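Local coordinates for DnaJ homolog subfamily C member 27-A (Xenopus laevis, PDB 6JMG), which binds GTP and magnesium as a Rab-family small GTPase with a DnaJ domain and may regulate the MEK/ERK pathway, at residues M22-V27 and D108-E113. Residues are numbered along the deposited sequence; the frame is centred on the assembly and turned at random.
Sequences MGNAEV and DGWLAE. With GTP (guanosine-5'-triphosphate), chain C.
The start of the P-loop, Gly-23 and Asn-24, together with Met-22 at the end of strand 15-22, lies against the indole of Trp-110 on helix 107-117. Gly-23 covers one face of the indole: its N sits 3.5 Å above the ring plane, over the centre, and its CA makes a CH-pi contact 3.8 Å from the centroid of the five-membered ring. At the benzo end, Gly-23 O approaches CZ2 of Trp-110, while also accepting a hydrogen bond from Lys-29 NZ. Met-22 and Trp-110 run past each other in opposite directions. CB of Met-22 packs 3.6 Å from CE3 of Trp-110, and the methionine chain bends at chi3, bringing its terminal CE to 3.4 Å from Trp-110 CB. Met-72 and Tyr-86 touch both of these side chains.

As in Ras-like GTPases generally, the P-loop joins the first strand to helix 29-38 and wraps the phosphates. Here a type II turn from Asn-24 to Val-27 carries the Glu-26 amide to the nucleotide, where N donates to O3B of GTP at 3.0 Å. Before this turn closes, at its first residue, the indole N-H of Trp-110 points almost straight at Asn-24 OD1 (NE1 to OD1 2.8 Å, N-H...O 174°). The oxygen lies within 3° of the indole plane, whereas the amide is turned 51° from it. Ser-106 OG also hydrogen-bonds to OD1, so two donors grip this oxygen, which probably limits the amide's rotation. A leucine in place of Trp-110 would probably leave Asn-24 OD1 without its indole donor and open a gap over the Gly-23 backbone.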
ATOM      1  N   MET A  22      10.937  -1.400   5.526  1.00 56.17           N
ATOM      2  CA  MET A  22      11.521  -0.520   4.527  1.00 59.99           C
ATOM      3  C   MET A  22      11.805   0.831   5.176  1.00 63.43           C
ATOM      4  O   MET A  22      11.099   1.259   6.099  1.00 58.25           O
ATOM      5  CB  MET A  22      10.608  -0.335   3.289  1.00 56.40           C
ATOM      6  CG  MET A  22      10.210  -1.607   2.550  1.00 62.78           C
ATOM      7  SD  MET A  22       9.088  -1.419   1.130  1.00 61.32           S
ATOM      8  CE  MET A  22       9.189   0.324   0.850  1.00 50.40           C
ATOM      9  N   GLY A  23      12.838   1.492   4.683  1.00 52.18           N
ATOM     10  CA  GLY A  23      13.219   2.818   5.131  1.00 46.71           C
ATOM     11  C   GLY A  23      14.732   2.965   5.142  1.00 54.61           C
ATOM     12  O   GLY A  23      15.489   1.989   5.105  1.00 53.47           O
ATOM     13  N   ASN A  24      15.182   4.215   5.213  1.00 56.68           N
ATOM     14  CA  ASN A  24      16.594   4.534   5.059  1.00 56.96           C
ATOM     15  C   ASN A  24      17.444   3.868   6.144  1.00 60.18           C
ATOM     16  O   ASN A  24      16.947   3.355   7.152  1.00 67.55           O
ATOM     17  CB  ASN A  24      16.786   6.049   5.068  1.00 51.55           C
ATOM     18  CG  ASN A  24      16.361   6.707   3.747  1.00 51.49           C
ATOM     19  OD1 ASN A  24      15.810   6.056   2.862  1.00 58.27           O
ATOM     20  ND2 ASN A  24      16.630   7.999   3.615  1.00 46.69           N
ATOM     21  N   ALA A  25      18.751   3.857   5.908  1.00 58.56           N
ATOM     22  CA  ALA A  25      19.671   3.300   6.892  1.00 61.29           C
ATOM     23  C   ALA A  25      19.651   4.111   8.187  1.00 60.38           C
ATOM     24  O   ALA A  25      19.413   5.325   8.180  1.00 61.05           O
ATOM     25  CB  ALA A  25      21.090   3.256   6.333  1.00 47.16           C
ATOM     26  N   GLU A  26      19.901   3.418   9.309  1.00 60.16           N
ATOM     27  CA  GLU A  26      20.036   3.991  10.654  1.00 60.50           C
ATOM     28  C   GLU A  26      18.717   4.491  11.210  1.00 61.38           C
ATOM     29  O   GLU A  26      18.683   5.122  12.267  1.00 71.27           O
ATOM     30  CB  GLU A  26      21.050   5.137  10.695  1.00 58.19           C
ATOM     31  CG  GLU A  26      22.484   4.687  10.608  1.00 79.90           C
ATOM     32  CD  GLU A  26      23.410   5.614  11.360  1.00 94.79           C
ATOM     33  OE1 GLU A  26      23.123   5.911  12.551  1.00 86.97           O
ATOM     34  OE2 GLU A  26      24.414   6.046  10.749  1.00102.25           O
ATOM     35  N   VAL A  27      17.624   4.220  10.515  1.00 63.79           N
ATOM     36  CA  VAL A  27      16.326   4.732  10.903  1.00 56.39           C
ATOM     37  C   VAL A  27      15.703   3.953  12.061  1.00 56.51           C
ATOM     38  O   VAL A  27      14.893   4.515  12.802  1.00 52.80           O
ATOM     39  CB  VAL A  27      15.503   4.737   9.599  1.00 56.93           C
ATOM     40  CG1 VAL A  27      14.066   4.610   9.846  1.00 63.10           C
ATOM     41  CG2 VAL A  27      15.783   6.006   8.824  1.00 58.03           C
ATOM     42  N   ASP A 108       8.540   8.390  -0.386  1.00 77.29           N
ATOM     43  CA  ASP A 108       7.917   8.242  -1.699  1.00 73.06           C
ATOM     44  C   ASP A 108       8.764   7.348  -2.594  1.00 70.17           C
ATOM     45  O   ASP A 108       8.228   6.499  -3.323  1.00 64.24           O
ATOM     46  CB  ASP A 108       7.679   9.610  -2.342  1.00 81.52           C
ATOM     47  CG  ASP A 108       6.443  10.334  -1.778  1.00 85.58           C
ATOM     48  OD1 ASP A 108       5.342   9.742  -1.794  1.00 84.76           O
ATOM     49  OD2 ASP A 108       6.569  11.502  -1.332  1.00 85.80           O
ATOM     50  N   GLY A 109      10.093   7.496  -2.518  1.00 65.55           N
ATOM     51  CA  GLY A 109      10.982   6.633  -3.285  1.00 51.03           C
ATOM     52  C   GLY A 109      10.892   5.171  -2.866  1.00 66.70           C
ATOM     53  O   GLY A 109      10.969   4.269  -3.706  1.00 63.55           O
ATOM     54  N   TRP A 110      10.725   4.915  -1.560  1.00 72.98           N
ATOM     55  CA  TRP A 110      10.556   3.537  -1.102  1.00 64.49           C
ATOM     56  C   TRP A 110       9.294   2.925  -1.684  1.00 60.07           C
ATOM     57  O   TRP A 110       9.309   1.778  -2.143  1.00 69.03           O
ATOM     58  CB  TRP A 110      10.544   3.467   0.434  1.00 57.71           C
ATOM     59  CG  TRP A 110      11.934   3.493   1.002  1.00 56.19           C
ATOM     60  CD1 TRP A 110      12.605   4.586   1.486  1.00 52.60           C
ATOM     61  CD2 TRP A 110      12.849   2.394   1.090  1.00 59.87           C
ATOM     62  NE1 TRP A 110      13.874   4.228   1.888  1.00 56.51           N
ATOM     63  CE2 TRP A 110      14.049   2.890   1.653  1.00 62.67           C
ATOM     64  CE3 TRP A 110      12.771   1.039   0.754  1.00 66.06           C
ATOM     65  CZ2 TRP A 110      15.156   2.078   1.885  1.00 64.60           C
ATOM     66  CZ3 TRP A 110      13.867   0.229   0.998  1.00 65.40           C
ATOM     67  CH2 TRP A 110      15.041   0.748   1.563  1.00 66.75           C
ATOM     68  N   LEU A 111       8.188   3.670  -1.677  1.00 62.39           N
ATOM     69  CA  LEU A 111       6.965   3.155  -2.285  1.00 69.88           C
ATOM     70  C   LEU A 111       7.175   2.881  -3.769  1.00 82.92           C
ATOM     71  O   LEU A 111       6.736   1.849  -4.289  1.00 77.93           O
ATOM     72  CB  LEU A 111       5.823   4.146  -2.082  1.00 66.70           C
ATOM     73  CG  LEU A 111       5.320   4.290  -0.650  1.00 64.34           C
ATOM     74  CD1 LEU A 111       4.073   5.133  -0.591  1.00 59.60           C
ATOM     75  CD2 LEU A 111       5.049   2.926  -0.068  1.00 69.20           C
ATOM     76  N   ALA A 112       7.879   3.784  -4.456  1.00 82.62           N
ATOM     77  CA  ALA A 112       8.145   3.585  -5.874  1.00 77.56           C
ATOM     78  C   ALA A 112       8.962   2.323  -6.107  1.00 78.81           C
ATOM     79  O   ALA A 112       8.691   1.553  -7.037  1.00 80.35           O
ATOM     80  CB  ALA A 112       8.876   4.802  -6.443  1.00 65.57           C
ATOM     81  N   GLU A 113       9.967   2.094  -5.267  1.00 75.51           N
ATOM     82  CA  GLU A 113      10.830   0.941  -5.462  1.00 69.25           C
ATOM     83  C   GLU A 113      10.066  -0.354  -5.242  1.00 62.49           C
ATOM     84  O   GLU A 113      10.180  -1.294  -6.034  1.00 71.76           O
ATOM     85  CB  GLU A 113      12.026   1.038  -4.527  1.00 65.58           C
ATOM     86  CG  GLU A 113      12.787  -0.228  -4.413  1.00 67.11           C
ATOM     87  CD  GLU A 113      14.050  -0.032  -3.656  1.00 70.96           C
ATOM     88  OE1 GLU A 113      14.467  -0.985  -2.967  1.00 78.12           O
ATOM     89  OE2 GLU A 113      14.609   1.084  -3.741  1.00 67.35           O
TER
HETATM   90  PG  GTP C 301      19.887  -0.505   8.563  1.00 61.34           P
HETATM   91  O1G GTP C 301      19.658  -1.970   8.865  1.00 47.09           O
HETATM   92  O2G GTP C 301      19.045  -0.031   7.406  1.00 46.63           O
HETATM   93  O3G GTP C 301      21.354  -0.286   8.238  1.00 57.06           O
HETATM   94  O3B GTP C 301      19.441   0.459   9.785  1.00 64.58           O
HETATM   95  PB  GTP C 301      18.150   0.185  10.707  1.00 63.80           P
HETATM   96  O1B GTP C 301      16.926   0.856  10.145  1.00 52.01           O
HETATM   97  O2B GTP C 301      17.843  -1.274  10.945  1.00 47.53           O
HETATM   98  O3A GTP C 301      18.526   0.964  12.065  1.00 69.93           O
HETATM   99  PA  GTP C 301      18.818   0.202  13.447  1.00 59.82           P
HETATM  100  O1A GTP C 301      17.613  -0.545  13.964  1.00 54.27           O
HETATM  101  O2A GTP C 301      19.986  -0.731  13.326  1.00 59.19           O
HETATM  102  O5' GTP C 301      19.199   1.465  14.342  1.00 62.49           O
HETATM  103  C5' GTP C 301      20.201   2.351  13.906  1.00 63.66           C
HETATM  104  C4' GTP C 301      20.769   3.042  15.140  1.00 54.57           C
HETATM  105  O4' GTP C 301      19.758   3.843  15.687  1.00 57.22           O
HETATM  106  C3' GTP C 301      21.183   2.104  16.247  1.00 50.49           C
HETATM  107  O3' GTP C 301      22.287   2.729  16.823  1.00 52.00           O
HETATM  108  C2' GTP C 301      20.070   2.134  17.268  1.00 59.42           C
HETATM  109  O2' GTP C 301      20.497   2.057  18.609  1.00 59.82           O
HETATM  110  C1' GTP C 301      19.517   3.508  17.050  1.00 51.18           C
HETATM  111  N9  GTP C 301      18.078   3.557  17.307  1.00 58.35           N
HETATM  112  C8  GTP C 301      17.108   2.765  16.744  1.00 56.33           C
HETATM  113  N7  GTP C 301      15.900   3.173  17.221  1.00 57.76           N
HETATM  114  C5  GTP C 301      16.097   4.205  18.072  1.00 63.62           C
HETATM  115  C6  GTP C 301      15.222   4.980  18.817  1.00 63.49           C
HETATM  116  O6  GTP C 301      14.012   4.772  18.790  1.00 56.12           O
HETATM  117  N1  GTP C 301      15.718   6.011  19.589  1.00 67.33           N
HETATM  118  C2  GTP C 301      17.067   6.264  19.634  1.00 60.88           C
HETATM  119  N2  GTP C 301      17.508   7.251  20.402  1.00 74.61           N
HETATM  120  N3  GTP C 301      17.941   5.489  18.891  1.00 59.27           N
HETATM  121  C4  GTP C 301      17.461   4.472  18.128  1.00 64.24           C